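Local coordinates for protein glycosyl transferase family 8 (Streptococcus pneumoniae, PDB 5GVV) that transfers galactose from UDP-galactose to the terminal glucose of the already glycosylated serine-rich repeat protein PsrP, the third step of its O-glycosylation, at residues 25-30 / 113-118; 31-36 / 265-270. All blocks are in the same frame, centred on the assembly; numbering follows the deposited sequence.

Contact 1 of 2, residues 25-30 / 113-118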
# COMPACT_ATOMS: atom_id res chain seq x y z
N LYS A 25 5.19 5.36 -10.71
CA LYS A 25 6.57 5.71 -10.39
C LYS A 25 7.54 5.32 -11.50
O LYS A 25 8.42 6.10 -11.87
CB LYS A 25 7.01 5.06 -9.07
CG LYS A 25 6.60 5.87 -7.84
CD LYS A 25 7.39 5.46 -6.59
CE LYS A 25 6.90 4.15 -6.00
NZ LYS A 25 7.33 3.99 -4.57
N SER A 26 7.38 4.12 -12.05
CA SER A 26 8.27 3.65 -13.11
C SER A 26 8.10 4.51 -14.37
O SER A 26 9.08 4.85 -15.02
CB SER A 26 8.04 2.16 -13.41
OG SER A 26 6.75 1.92 -13.96
N LEU A 27 6.85 4.87 -14.68
CA LEU A 27 6.55 5.75 -15.80
C LEU A 27 7.19 7.14 -15.64
O LEU A 27 7.83 7.65 -16.58
CB LEU A 27 5.03 5.89 -15.97
CG LEU A 27 4.48 6.86 -17.02
CD1 LEU A 27 4.88 6.45 -18.43
CD2 LEU A 27 2.97 6.97 -16.93
N CYS A 28 7.04 7.73 -14.46
CA CYS A 28 7.53 9.08 -14.20
C CYS A 28 9.05 9.11 -14.06
O CYS A 28 9.68 10.14 -14.30
CB CYS A 28 6.88 9.65 -12.93
SG CYS A 28 5.11 9.92 -13.07
N ARG A 29 9.62 7.99 -13.63
CA ARG A 29 11.07 7.86 -13.53
C ARG A 29 11.75 8.15 -14.87
O ARG A 29 12.82 8.76 -14.92
CB ARG A 29 11.42 6.46 -13.05
CG ARG A 29 12.91 6.13 -13.06
CD ARG A 29 13.69 7.07 -12.16
NE ARG A 29 15.09 6.65 -12.05
CZ ARG A 29 16.06 7.08 -12.85
NH1 ARG A 29 15.80 7.94 -13.83
NH2 ARG A 29 17.30 6.64 -12.68
N HIS A 30 11.11 7.73 -15.96
CA HIS A 30 11.75 7.76 -17.27
C HIS A 30 11.08 8.71 -18.27
O HIS A 30 11.57 8.88 -19.38
CB HIS A 30 11.82 6.35 -17.86
CG HIS A 30 12.57 5.38 -17.00
ND1 HIS A 30 13.95 5.38 -16.90
CD2 HIS A 30 12.14 4.37 -16.21
CE1 HIS A 30 14.33 4.42 -16.08
NE2 HIS A 30 13.26 3.79 -15.64
N GLY A 113 11.95 2.77 -19.41
CA GLY A 113 12.64 3.78 -20.19
C GLY A 113 11.73 4.76 -20.91
O GLY A 113 10.51 4.76 -20.71
N ASP A 114 12.35 5.60 -21.74
CA ASP A 114 11.66 6.64 -22.50
C ASP A 114 10.66 6.02 -23.48
O ASP A 114 11.04 5.17 -24.28
CB ASP A 114 12.70 7.46 -23.27
CG ASP A 114 12.12 8.71 -23.93
OD1 ASP A 114 10.89 8.81 -24.13
OD2 ASP A 114 12.93 9.60 -24.26
N LEU A 115 9.40 6.46 -23.41
CA LEU A 115 8.36 5.94 -24.30
C LEU A 115 8.04 6.87 -25.47
O LEU A 115 6.98 6.74 -26.09
CB LEU A 115 7.08 5.65 -23.51
CG LEU A 115 7.14 4.63 -22.38
CD1 LEU A 115 5.78 4.46 -21.73
CD2 LEU A 115 7.66 3.29 -22.88
N THR A 116 8.95 7.80 -25.77
CA THR A 116 8.72 8.82 -26.81
C THR A 116 8.17 8.25 -28.12
O THR A 116 7.17 8.74 -28.65
CB THR A 116 10.00 9.63 -27.10
OG1 THR A 116 10.37 10.38 -25.93
CG2 THR A 116 9.77 10.60 -28.24
N ASP A 117 8.83 7.21 -28.64
CA ASP A 117 8.44 6.56 -29.89
C ASP A 117 7.01 6.02 -29.83
O ASP A 117 6.30 5.99 -30.84
CB ASP A 117 9.40 5.41 -30.22
CG ASP A 117 10.81 5.88 -30.48
OD1 ASP A 117 10.99 7.06 -30.85
OD2 ASP A 117 11.75 5.06 -30.34
N LEU A 118 6.60 5.58 -28.64
CA LEU A 118 5.24 5.06 -28.44
C LEU A 118 4.23 6.20 -28.39
O LEU A 118 3.14 6.10 -28.97
CB LEU A 118 5.18 4.23 -27.16
CG LEU A 118 3.79 3.76 -26.71
CD1 LEU A 118 3.11 2.96 -27.80
CD2 LEU A 118 3.86 2.95 -25.42
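In the GT-A nucleotide-sugar fold of this family 8 glycosyltransferase, the C-terminal part of helix 17-30 rests on the loop that leads from strand 109-111 into helix 116-119, and H30 lies against G113 while L27 meets L115. That strand follows directly on the DxD motif, whose D106 and D108 bind manganese, but the contact itself stands back from the active site: the L27 side chain is about 10 Å from that of S107 and about 13 Å from the bound UDP. The imidazole of H30 takes the backbone of G113 over one face, a CH-pi contact with G113 CA 4.0 Å from the ring centroid. G113 N sits above the same face, offset toward the rim, while R29 CG packs on the opposite face, so the ring is sandwiched. CG of H30 is anti to its carbonyl carbon (chi1 -59°), which lays the ring along G113; CB itself comes within 3.4 Å of G113 C. The ring's NE2 is hydrogen-bonded to the hydroxyl of Y250 on helix 244-251. Deeper in, L27 and L115 cross at about a right angle and meet through their branch ends, CD1 to CD1 at 4.0 Å. Just past G113, D114 forms an Asx turn at the start of helix 116-119: its OD1 accepts from T116 N at 2.7 Å, and the N-H arrives from above the carboxylate plane.

Contact 2 of 2, residues 31-36 / 265-270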
# COMPACT_ATOMS: atom_id res chain seq x y z
N ASN A 31 9.96 9.31 -17.87
CA ASN A 31 9.19 10.18 -18.75
C ASN A 31 8.61 11.38 -18.01
O ASN A 31 7.90 11.22 -17.01
CB ASN A 31 8.05 9.40 -19.42
CG ASN A 31 8.54 8.20 -20.21
OD1 ASN A 31 8.70 8.26 -21.44
ND2 ASN A 31 8.77 7.09 -19.51
N SER A 32 8.92 12.59 -18.48
CA SER A 32 8.38 13.81 -17.88
C SER A 32 7.21 14.34 -18.70
O SER A 32 6.83 13.75 -19.71
CB SER A 32 9.47 14.88 -17.78
OG SER A 32 10.06 15.15 -19.04
N HIS A 33 6.63 15.45 -18.23
CA HIS A 33 5.51 16.11 -18.91
C HIS A 33 4.35 15.17 -19.20
O HIS A 33 3.91 15.04 -20.35
CB HIS A 33 5.99 16.77 -20.21
CG HIS A 33 7.03 17.82 -20.00
ND1 HIS A 33 8.36 17.52 -19.81
CD2 HIS A 33 6.95 19.17 -19.95
CE1 HIS A 33 9.05 18.63 -19.65
NE2 HIS A 33 8.21 19.65 -19.73
N LEU A 34 3.84 14.52 -18.16
CA LEU A 34 2.76 13.56 -18.33
C LEU A 34 1.45 14.06 -17.73
O LEU A 34 1.40 14.45 -16.55
CB LEU A 34 3.15 12.22 -17.70
CG LEU A 34 4.52 11.66 -18.09
CD1 LEU A 34 4.85 10.48 -17.21
CD2 LEU A 34 4.54 11.25 -19.54
N LYS A 35 0.40 14.06 -18.53
CA LYS A 35 -0.93 14.31 -18.00
C LYS A 35 -1.56 12.95 -17.74
O LYS A 35 -1.99 12.25 -18.67
CB LYS A 35 -1.78 15.11 -18.99
CG LYS A 35 -3.15 15.50 -18.46
CD LYS A 35 -3.86 16.41 -19.44
CE LYS A 35 -5.24 16.80 -18.96
NZ LYS A 35 -5.94 17.58 -20.02
N ILE A 36 -1.58 12.56 -16.47
CA ILE A 36 -2.05 11.24 -16.08
C ILE A 36 -3.49 11.26 -15.57
O ILE A 36 -3.80 11.96 -14.60
CB ILE A 36 -1.13 10.62 -15.00
CG1 ILE A 36 0.27 10.38 -15.57
CG2 ILE A 36 -1.72 9.32 -14.48
CD1 ILE A 36 1.27 9.89 -14.55
N LYS A 265 18.59 17.72 -13.67
CA LYS A 265 18.78 18.06 -15.08
C LYS A 265 17.96 19.30 -15.42
O LYS A 265 17.66 19.55 -16.59
CB LYS A 265 18.41 16.88 -15.98
CG LYS A 265 19.06 15.58 -15.52
CD LYS A 265 19.27 14.60 -16.65
CE LYS A 265 20.23 13.48 -16.20
NZ LYS A 265 20.29 12.34 -17.17
N SER A 266 17.61 20.05 -14.38
CA SER A 266 16.91 21.32 -14.51
C SER A 266 15.49 21.21 -15.07
O SER A 266 14.92 22.20 -15.54
CB SER A 266 17.74 22.33 -15.31
OG SER A 266 18.97 22.59 -14.66
N VAL A 267 14.92 20.01 -15.01
CA VAL A 267 13.51 19.83 -15.35
C VAL A 267 12.66 20.00 -14.08
O VAL A 267 12.35 19.03 -13.38
CB VAL A 267 13.26 18.46 -16.03
CG1 VAL A 267 11.78 18.28 -16.36
CG2 VAL A 267 14.10 18.33 -17.30
N LYS A 268 12.33 21.25 -13.78
CA LYS A 268 11.60 21.59 -12.56
C LYS A 268 10.53 22.60 -12.92
O LYS A 268 10.81 23.58 -13.63
CB LYS A 268 12.54 22.20 -11.52
CG LYS A 268 11.85 22.83 -10.30
CD LYS A 268 11.02 21.80 -9.55
CE LYS A 268 10.52 22.30 -8.21
NZ LYS A 268 9.29 23.13 -8.34
N TYR A 269 9.30 22.36 -12.46
CA TYR A 269 8.20 23.29 -12.67
C TYR A 269 7.55 23.59 -11.33
O TYR A 269 7.56 22.75 -10.43
CB TYR A 269 7.20 22.72 -13.68
CG TYR A 269 7.77 22.59 -15.07
CD1 TYR A 269 8.60 21.52 -15.41
CD2 TYR A 269 7.50 23.53 -16.05
CE1 TYR A 269 9.14 21.40 -16.68
CE2 TYR A 269 8.03 23.42 -17.34
CZ TYR A 269 8.85 22.35 -17.64
OH TYR A 269 9.38 22.24 -18.91
N PRO A 270 7.00 24.80 -11.17
CA PRO A 270 6.42 25.14 -9.86
C PRO A 270 5.20 24.29 -9.56
O PRO A 270 4.38 24.05 -10.46
CB PRO A 270 6.02 26.61 -10.03
CG PRO A 270 5.80 26.78 -11.51
CD PRO A 270 6.83 25.88 -12.16
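The turn between helix 17-30 and strand 34-40, part of the first beta-alpha-beta unit of the GT-A domain, meets the chain that leaves helix 255-263, with H33 reaching Y269 and V267. H33 NE2 donates to Y269 OH at 3.0 Å. The bond is fairly straight, 158° at the hydrogen, and the oxygen lies close to the imidazole plane. CG of H33 sits beside the backbone N (chi1 -60°), which swings the ring out to Y269. On the other ring nitrogen, H33 ND1 shares a hydrogen bond with S32 OG, also 3.0 Å long and at the ring edge. With both nitrogens engaged in plane, rotation of the imidazole is restrained. The tyrosine ring stands nearly upright to it, planes at 82° and centroids 5.2 Å apart. V267 adds a looser contact: its CG1 lies 4.3 Å from S32 CB and as far from H33 CE1. A Schellman motif with S266 at C-prime ends helix 255-263. W262 of that helix packs against both S32 and V267, while backbone bonds from H33 to R6 and M58 tie the turn to strand 6-11 and the loop after helix 45-57.

How the contacts relate
Helix 17-30 and strand 34-40 follow each other in the chain, and each contact holds one end of their junction, the centres 12 Å apart. N31 bridges them: its OD1 takes the backbone N of L115 and its ND2 the carbonyl of G113, so a residue of contact 2's first segment ties down the loop of contact 1. L27 CG also packs on L34 CD1, 3.6 Å away. Both are partly buried, yet contact 1 has a buried leucine pair and no hydrogen bond between its own segments, whereas contact 2 rests on a histidine-tyrosine bond. Contact 1 joins parts of the GT-A fold 83 residues apart; contact 2 brings in the chain after helix 255-263, over two hundred residues on.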